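Local coordinates for deoxyhypusine hydroxylase (Homo sapiens, PDB 4D50), which hydroxylates the deoxyhypusine side chain of translation initiation factor eIF5A at a diiron centre, completing the modification to hypusine, at residues S56-H61 with E89-H94. Sequence-based numbering, arbitrary orientation.
Sequences SALLKH and EPMVRH. With FE (Fe (III) ion), chain D; FE (Fe (III) ion), chain C; PER (peroxide ion), chain E.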
ATOM      1  N   SER A  56      -6.391  -1.652 -15.313  1.00 13.31           N
ATOM      2  CA  SER A  56      -6.764  -1.207 -13.988  1.00 12.06           C
ATOM      3  C   SER A  56      -5.574  -0.651 -13.225  1.00 12.14           C
ATOM      4  O   SER A  56      -4.731  -1.406 -12.841  1.00 11.12           O
ATOM      5  CB  SER A  56      -7.360  -2.355 -13.208  1.00 11.71           C
ATOM      6  OG  SER A  56      -7.524  -2.112 -11.776  1.00 11.82           O
ATOM      7  N   ALA A  57      -5.627   0.632 -12.913  1.00 11.73           N
ATOM      8  CA  ALA A  57      -4.532   1.293 -12.076  1.00 10.82           C
ATOM      9  C   ALA A  57      -4.528   0.685 -10.676  1.00 11.94           C
ATOM     10  O   ALA A  57      -3.438   0.467 -10.077  1.00 10.95           O
ATOM     11  CB  ALA A  57      -4.761   2.796 -11.946  1.00 11.10           C
ATOM     12  N   LEU A  58      -5.711   0.423 -10.123  1.00 11.11           N
ATOM     13  CA  LEU A  58      -5.876  -0.281  -8.825  1.00 11.08           C
ATOM     14  C   LEU A  58      -5.123  -1.622  -8.840  1.00 10.86           C
ATOM     15  O   LEU A  58      -4.242  -1.875  -7.991  1.00  9.67           O
ATOM     16  CB  LEU A  58      -7.331  -0.540  -8.462  1.00 12.41           C
ATOM     17  CG  LEU A  58      -7.471  -1.234  -7.116  1.00 15.00           C
ATOM     18  CD1 LEU A  58      -7.038  -0.329  -5.967  1.00 18.82           C
ATOM     19  CD2 LEU A  58      -8.910  -1.658  -6.828  1.00 14.80           C
ATOM     20  N   LEU A  59      -5.393  -2.435  -9.849  1.00  9.56           N
ATOM     21  CA  LEU A  59      -4.707  -3.727  -9.881  1.00 10.70           C
ATOM     22  C   LEU A  59      -3.201  -3.518 -10.037  1.00  9.63           C
ATOM     23  O   LEU A  59      -2.420  -4.084  -9.309  1.00  9.38           O
ATOM     24  CB  LEU A  59      -5.278  -4.623 -10.986  1.00 10.92           C
ATOM     25  CG  LEU A  59      -4.635  -6.008 -11.024  1.00 11.95           C
ATOM     26  CD1 LEU A  59      -4.821  -6.860  -9.792  1.00 13.10           C
ATOM     27  CD2 LEU A  59      -5.223  -6.734 -12.279  1.00 13.49           C
ATOM     28  N   LYS A  60      -2.780  -2.652 -10.966  1.00  9.30           N
ATOM     29  CA  LYS A  60      -1.351  -2.494 -11.249  1.00  9.75           C
ATOM     30  C   LYS A  60      -0.524  -2.010 -10.050  1.00 10.25           C
ATOM     31  O   LYS A  60       0.586  -2.472  -9.813  1.00 11.10           O
ATOM     32  CB  LYS A  60      -1.130  -1.549 -12.403  1.00 10.86           C
ATOM     33  CG  LYS A  60      -1.461  -2.120 -13.776  1.00 11.46           C
ATOM     34  CD  LYS A  60      -1.018  -1.175 -14.896  1.00 13.32           C
ATOM     35  CE  LYS A  60      -1.887   0.047 -14.971  1.00 15.14           C
ATOM     36  NZ  LYS A  60      -1.660   0.881 -16.171  1.00 18.34           N
ATOM     37  N   HIS A  61      -1.088  -1.122  -9.284  1.00 12.20           N
ATOM     38  CA  HIS A  61      -0.406  -0.621  -8.098  1.00 11.90           C
ATOM     39  C   HIS A  61      -0.348  -1.679  -6.999  1.00 12.32           C
ATOM     40  O   HIS A  61       0.663  -1.753  -6.271  1.00 11.77           O
ATOM     41  CB  HIS A  61      -0.981   0.729  -7.690  1.00 12.80           C
ATOM     42  CG  HIS A  61      -1.834   0.686  -6.461  1.00 13.46           C
ATOM     43  ND1 HIS A  61      -3.005  -0.030  -6.388  1.00 14.53           N
ATOM     44  CD2 HIS A  61      -1.627   1.237  -5.239  1.00 13.65           C
ATOM     45  CE1 HIS A  61      -3.538   0.158  -5.176  1.00 14.12           C
ATOM     46  NE2 HIS A  61      -2.690   0.891  -4.453  1.00 13.47           N
ATOM     47  N   GLU A  89      -0.010   5.567 -14.265  1.00 18.71           N
ATOM     48  CA  GLU A  89      -0.624   6.557 -13.350  1.00 18.99           C
ATOM     49  C   GLU A  89       0.352   6.842 -12.213  1.00 18.44           C
ATOM     50  O   GLU A  89       1.075   5.935 -11.856  1.00 15.25           O
ATOM     51  CB  GLU A  89      -1.919   6.018 -12.738  1.00 20.52           C
ATOM     52  CG  GLU A  89      -3.037   5.646 -13.756  1.00 21.62           C
ATOM     53  CD  GLU A  89      -2.776   4.411 -14.664  1.00 22.49           C
ATOM     54  OE1 GLU A  89      -1.814   3.559 -14.509  1.00 23.64           O
ATOM     55  OE2 GLU A  89      -3.600   4.255 -15.594  1.00 27.73           O
ATOM     56  N   PRO A  90       0.298   8.044 -11.606  1.00 16.70           N
ATOM     57  CA  PRO A  90       1.094   8.395 -10.404  1.00 14.19           C
ATOM     58  C   PRO A  90       1.064   7.331  -9.259  1.00 13.76           C
ATOM     59  O   PRO A  90       2.081   7.030  -8.625  1.00 13.88           O
ATOM     60  CB  PRO A  90       0.425   9.693  -9.918  1.00 16.66           C
ATOM     61  CG  PRO A  90      -0.150  10.316 -11.143  1.00 16.88           C
ATOM     62  CD  PRO A  90      -0.562   9.178 -12.031  1.00 18.34           C
ATOM     63  N   MET A  91      -0.124   6.847  -8.987  1.00 11.83           N
ATOM     64  CA  MET A  91      -0.370   5.848  -7.952  0.50 11.76           C
ATOM     65  C   MET A  91       0.444   4.571  -8.231  1.00 11.46           C
ATOM     66  O   MET A  91       0.943   3.909  -7.299  1.00 10.24           O
ATOM     67  CB  MET A  91      -1.876   5.587  -7.947  0.50 11.70           C
ATOM     68  CG  MET A  91      -2.422   4.334  -7.351  0.50 12.30           C
ATOM     69  SD  MET A  91      -4.214   4.497  -7.587  0.50 16.55           S
ATOM     70  CE  MET A  91      -4.714   3.070  -6.649  0.50  9.37           C
ATOM     71  N   VAL A  92       0.574   4.240  -9.509  1.00 10.42           N
ATOM     72  CA  VAL A  92       1.265   3.058  -9.893  1.00 11.37           C
ATOM     73  C   VAL A  92       2.794   3.314  -9.760  1.00 10.83           C
ATOM     74  O   VAL A  92       3.539   2.472  -9.239  1.00 13.19           O
ATOM     75  CB  VAL A  92       0.872   2.619 -11.311  1.00 12.51           C
ATOM     76  CG1 VAL A  92       1.746   1.510 -11.747  1.00 12.52           C
ATOM     77  CG2 VAL A  92      -0.589   2.109 -11.303  1.00 12.58           C
ATOM     78  N   ARG A  93       3.250   4.469 -10.240  1.00 12.26           N
ATOM     79  CA  ARG A  93       4.667   4.781 -10.220  1.00 12.12           C
ATOM     80  C   ARG A  93       5.107   4.955  -8.787  1.00 10.51           C
ATOM     81  O   ARG A  93       6.212   4.503  -8.426  1.00 10.29           O
ATOM     82  CB  ARG A  93       4.990   6.052 -11.092  1.00 12.27           C
ATOM     83  CG  ARG A  93       4.656   5.856 -12.600  1.00 12.31           C
ATOM     84  CD  ARG A  93       4.941   7.130 -13.417  1.00 14.46           C
ATOM     85  NE  ARG A  93       6.354   7.450 -13.233  1.00 14.40           N
ATOM     86  CZ  ARG A  93       6.915   8.632 -13.024  1.00 13.27           C
ATOM     87  NH1 ARG A  93       6.222   9.761 -13.041  1.00 13.19           N
ATOM     88  NH2 ARG A  93       8.226   8.678 -12.794  1.00 14.73           N
ATOM     89  N   HIS A  94       4.276   5.600  -7.969  1.00 11.04           N
ATOM     90  CA  HIS A  94       4.587   5.771  -6.536  1.00 10.55           C
ATOM     91  C   HIS A  94       4.784   4.397  -5.927  1.00  8.87           C
ATOM     92  O   HIS A  94       5.828   4.133  -5.222  1.00  7.73           O
ATOM     93  CB  HIS A  94       3.518   6.574  -5.762  1.00 10.60           C
ATOM     94  CG  HIS A  94       3.028   5.885  -4.551  1.00 10.77           C
ATOM     95  ND1 HIS A  94       3.767   5.771  -3.391  1.00 11.09           N
ATOM     96  CD2 HIS A  94       1.864   5.249  -4.332  1.00 12.24           C
ATOM     97  CE1 HIS A  94       3.080   5.051  -2.525  1.00 12.96           C
ATOM     98  NE2 HIS A  94       1.917   4.738  -3.070  1.00 12.78           N
TER
HETATM   99 FE    FE D 302      -3.273   2.177  -2.596  1.00 16.41          FE
HETATM  100 FE    FE C 301       0.224   3.529  -2.246  1.00 14.36          FE
HETATM  101  O1  PER E 303      -1.434   3.949  -3.673  1.00 21.40           O
HETATM  102  O2  PER E 303      -2.956   4.135  -3.504  1.00 18.93           O
HETATM  103  O   HOH W   1      -4.134   2.010 -16.857  1.00 29.16           O
HETATM  104  O   HOH W   2      -1.143   2.040  -1.540  1.00 26.36           O
HETATM  105  O   HOH W   3       1.490   2.888  -0.593  1.00 12.15           O
HETATM  106  O   HOH W   4      -3.640   0.331  -1.537  1.00 13.42           O
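His61 and Met91 meet as ring and methyl at the diiron site, a worked example of how neighbouring HEAT-like repeats share one active centre: His61 of the first repeat and His94 of the second each bind one iron. From its CB, 3.7 Å from Met91 O, His61 runs to CG, packed against Met91 CG. His61 ND1 donates to Leu58 O at 2.7 Å, nearly in the ring plane and on a carbonyl lone pair, which, with the NE2-iron bond, helps to fix the rotation of the imidazole. His61 CD2 lies 3.1 Å from peroxide O1, and at the tip His61 NE2 binds iron(III) at 2.3 Å. In the conformer given, one of two, Met91 lays CE over the centre of the His61 ring, 3.5 Å from the centroid, in a CH-pi contact. Peroxide and water 2 bridge the metals. Farther out, Lys60 NZ forms a salt bridge with Glu89 OE1 at 3.2 Å, its hydrogen bond using that oxygen's syn lone pair, while water 1 links NZ to OE2. An alanine in place of Glu89 would probably leave the Lys60 ammonium without its carboxylate mate and open a gap beside the methyl of Ala57, which Glu89 CG and CD now touch. Segments 57-61 and 90-94, starting helices 57-70 and 90-103, run almost parallel, 4° between their axes, with helices 241-254 and 272-289 touching Leu58 and Met91.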